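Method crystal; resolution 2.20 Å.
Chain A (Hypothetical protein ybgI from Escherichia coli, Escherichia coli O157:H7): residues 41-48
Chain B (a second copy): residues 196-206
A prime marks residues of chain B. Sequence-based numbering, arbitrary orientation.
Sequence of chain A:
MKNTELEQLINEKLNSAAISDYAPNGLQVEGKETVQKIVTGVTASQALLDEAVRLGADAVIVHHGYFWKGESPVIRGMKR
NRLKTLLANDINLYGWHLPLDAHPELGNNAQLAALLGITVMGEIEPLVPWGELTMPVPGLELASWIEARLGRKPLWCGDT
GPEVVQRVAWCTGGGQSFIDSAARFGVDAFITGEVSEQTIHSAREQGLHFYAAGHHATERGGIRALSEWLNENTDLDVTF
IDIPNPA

Chain A, residues 41-48: GVTASQAL
Chain B, residues 196-206: SEQTIHSAREQ

Two carboxylates of the chain B helix, Glu197′ and Glu205′, anchor the contact. Thr43 OG1 donates to Glu197′ OE2 at 2.6 Å, and the same oxygen accepts from His201′ NE2 at 2.8 Å with an N-H...O angle of 173°, so one oxygen accepts from both the threonine and the imidazole one turn along its own helix. Eight residues after Glu197′, Glu205′ OE2 accepts from Gln46 N at 2.7 Å and 169°. This backbone NH lies in the first turn of a helix, where amides lack acceptors within the helix. Water 1 extends the arrangement, accepting from Ala47 N at 3.1 Å and donating to Glu205′ OE2 at 2.9 Å.

The backbone conformations are as follows. Chain A turns a corner at Val42 (phi/psi -64/-42), is extended at Thr43 (-139/141), passes through Ala44 (-79/59) and Ser45 (-76/165), and becomes helical from Gln46 (-58/-37). Ser45 is the N-cap: with chi1 p, its OG accepts from Leu48 N at 3.3 Å and 153°. Chain B is helical after Ser196′, with bonds such as Glu205′ N to His201′ O at 2.9 Å. The stretches run in the same general sense, CA atoms pairing Thr43 with Gln198′ (8.6 Å), Ser45 with His201′ (6.6 Å) and Gln46 with Glu205′ (7.2 Å).

Glu197′ (chi1 t), His201′ (chi1 m, chi2 -71°) and Glu205′ (m, t, chi3 36°), spaced four apart, all direct CA-to-CB toward chain A. Thr43 (chi1 m) and Ser45 approach the imidazole obliquely, Thr43 CG2 lying 3.6 Å from His201′ NE2 and Ser45 CB 3.5 Å from His201′ ND1. Gln46 CB lies 3.4 Å from Glu205′ OE2, while its side chain beyond CB takes chi1 t, chi2 p and chi3 50°. The CA-to-CB bond of Ala44 points away from chain B. Together the stretches bury 255 Å², summed over both sides.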

# COMPACT_ATOMS: atom_id res chain seq x y z
N GLY A 41 -24.68 -17.02 -16.47
CA GLY A 41 -23.67 -16.66 -15.48
C GLY A 41 -23.96 -17.43 -14.24
O GLY A 41 -24.97 -18.11 -14.23
N VAL A 42 -23.13 -17.35 -13.21
CA VAL A 42 -23.39 -18.13 -11.96
C VAL A 42 -24.72 -17.70 -11.23
O VAL A 42 -25.53 -18.53 -10.80
CB VAL A 42 -22.16 -17.90 -11.02
CG1 VAL A 42 -22.41 -18.54 -9.64
CG2 VAL A 42 -20.87 -18.45 -11.68
N THR A 43 -24.97 -16.39 -11.16
CA THR A 43 -26.07 -15.84 -10.39
C THR A 43 -26.78 -14.73 -11.07
O THR A 43 -26.13 -13.91 -11.69
CB THR A 43 -25.50 -15.34 -9.05
OG1 THR A 43 -24.90 -16.47 -8.40
CG2 THR A 43 -26.57 -14.69 -8.09
N ALA A 44 -28.11 -14.68 -10.94
CA ALA A 44 -28.91 -13.64 -11.58
C ALA A 44 -28.87 -12.30 -10.81
O ALA A 44 -29.89 -11.81 -10.38
CB ALA A 44 -30.39 -14.14 -11.74
N SER A 45 -27.67 -11.75 -10.63
CA SER A 45 -27.48 -10.50 -9.95
C SER A 45 -27.89 -9.35 -10.85
O SER A 45 -28.04 -9.51 -12.04
CB SER A 45 -25.98 -10.33 -9.64
OG SER A 45 -25.29 -10.37 -10.92
N GLN A 46 -28.06 -8.16 -10.27
CA GLN A 46 -28.42 -7.02 -11.09
C GLN A 46 -27.35 -6.84 -12.15
O GLN A 46 -27.65 -6.46 -13.28
CB GLN A 46 -28.38 -5.76 -10.25
CG GLN A 46 -28.95 -4.53 -11.02
CD GLN A 46 -30.41 -4.73 -11.22
OE1 GLN A 46 -31.12 -5.04 -10.22
NE2 GLN A 46 -30.91 -4.59 -12.46
N ALA A 47 -26.08 -7.09 -11.81
CA ALA A 47 -24.99 -6.89 -12.77
C ALA A 47 -25.11 -7.75 -14.01
O ALA A 47 -24.81 -7.28 -15.09
CB ALA A 47 -23.62 -7.08 -12.08
N LEU A 48 -25.55 -8.99 -13.90
CA LEU A 48 -25.72 -9.90 -15.07
C LEU A 48 -26.89 -9.44 -15.85
O LEU A 48 -26.94 -9.42 -17.09
CB LEU A 48 -26.10 -11.32 -14.65
CG LEU A 48 -25.46 -12.61 -15.11
CD1 LEU A 48 -26.48 -13.76 -15.32
CD2 LEU A 48 -24.61 -12.32 -16.30
N SER B 196 -20.91 -15.43 2.37
CA SER B 196 -21.56 -16.43 1.49
C SER B 196 -21.61 -15.84 0.09
O SER B 196 -21.45 -14.61 -0.10
CB SER B 196 -23.01 -16.74 1.91
OG SER B 196 -23.03 -17.54 3.06
N GLU B 197 -21.87 -16.67 -0.89
CA GLU B 197 -21.95 -16.15 -2.26
C GLU B 197 -22.94 -15.01 -2.40
O GLU B 197 -22.61 -14.05 -3.03
CB GLU B 197 -22.35 -17.24 -3.25
CG GLU B 197 -22.18 -16.87 -4.77
CD GLU B 197 -23.40 -16.29 -5.37
OE1 GLU B 197 -24.46 -16.34 -4.70
OE2 GLU B 197 -23.31 -15.76 -6.52
N GLN B 198 -24.16 -15.07 -1.83
CA GLN B 198 -25.14 -13.99 -2.04
C GLN B 198 -24.86 -12.72 -1.23
O GLN B 198 -25.37 -11.61 -1.47
CB GLN B 198 -26.52 -14.52 -1.69
CG GLN B 198 -26.59 -15.06 -0.24
CD GLN B 198 -26.54 -16.60 -0.16
OE1 GLN B 198 -25.66 -17.26 -0.79
NE2 GLN B 198 -27.47 -17.20 0.62
N THR B 199 -24.09 -12.89 -0.19
CA THR B 199 -23.81 -11.74 0.67
C THR B 199 -23.18 -10.62 -0.16
O THR B 199 -23.40 -9.44 0.10
CB THR B 199 -22.84 -12.14 1.76
OG1 THR B 199 -23.32 -13.32 2.39
CG2 THR B 199 -22.74 -11.09 2.78
N ILE B 200 -22.36 -10.98 -1.14
CA ILE B 200 -21.66 -9.98 -1.94
C ILE B 200 -22.62 -9.16 -2.80
O ILE B 200 -22.42 -7.98 -2.93
CB ILE B 200 -20.58 -10.68 -2.84
CG1 ILE B 200 -19.51 -11.29 -1.94
CG2 ILE B 200 -20.01 -9.71 -3.88
CD1 ILE B 200 -18.91 -10.20 -1.02
N HIS B 201 -23.65 -9.78 -3.38
CA HIS B 201 -24.61 -9.03 -4.22
C HIS B 201 -25.43 -8.15 -3.30
O HIS B 201 -25.82 -7.03 -3.67
CB HIS B 201 -25.55 -9.99 -4.94
CG HIS B 201 -24.85 -11.12 -5.64
ND1 HIS B 201 -24.11 -10.93 -6.79
CD2 HIS B 201 -24.74 -12.43 -5.33
CE1 HIS B 201 -23.56 -12.09 -7.16
NE2 HIS B 201 -23.93 -13.01 -6.28
N SER B 202 -25.74 -8.65 -2.11
CA SER B 202 -26.49 -7.81 -1.17
C SER B 202 -25.69 -6.50 -0.91
O SER B 202 -26.26 -5.39 -0.95
CB SER B 202 -26.74 -8.59 0.12
OG SER B 202 -27.76 -9.55 -0.06
N ALA B 203 -24.38 -6.62 -0.67
CA ALA B 203 -23.53 -5.43 -0.46
C ALA B 203 -23.52 -4.46 -1.61
O ALA B 203 -23.70 -3.28 -1.40
CB ALA B 203 -22.08 -5.82 -0.21
N ARG B 204 -23.33 -4.95 -2.84
CA ARG B 204 -23.22 -4.08 -4.00
C ARG B 204 -24.51 -3.47 -4.41
O ARG B 204 -24.54 -2.31 -4.75
CB ARG B 204 -22.67 -4.86 -5.24
CG ARG B 204 -21.17 -5.20 -5.18
CD ARG B 204 -20.79 -6.21 -6.30
NE ARG B 204 -19.39 -6.68 -6.23
CZ ARG B 204 -19.01 -7.85 -6.75
NH1 ARG B 204 -19.93 -8.60 -7.35
NH2 ARG B 204 -17.75 -8.27 -6.68
N GLU B 205 -25.55 -4.27 -4.42
CA GLU B 205 -26.85 -3.83 -4.86
C GLU B 205 -27.62 -2.95 -3.90
O GLU B 205 -28.67 -2.38 -4.26
CB GLU B 205 -27.69 -5.06 -5.19
CG GLU B 205 -27.26 -5.66 -6.54
CD GLU B 205 -28.07 -6.86 -7.00
OE1 GLU B 205 -29.31 -6.95 -6.77
OE2 GLU B 205 -27.45 -7.74 -7.63
N GLN B 206 -27.16 -2.87 -2.67
CA GLN B 206 -27.86 -2.05 -1.72
C GLN B 206 -26.99 -0.90 -1.23
O GLN B 206 -27.41 -0.11 -0.37
CB GLN B 206 -28.33 -2.92 -0.58
CG GLN B 206 -29.65 -3.54 -0.81
CD GLN B 206 -29.79 -4.73 0.07
OE1 GLN B 206 -28.77 -5.31 0.53
NE2 GLN B 206 -31.03 -5.16 0.31
O HOH W 1 -25.06 -6.85 -8.93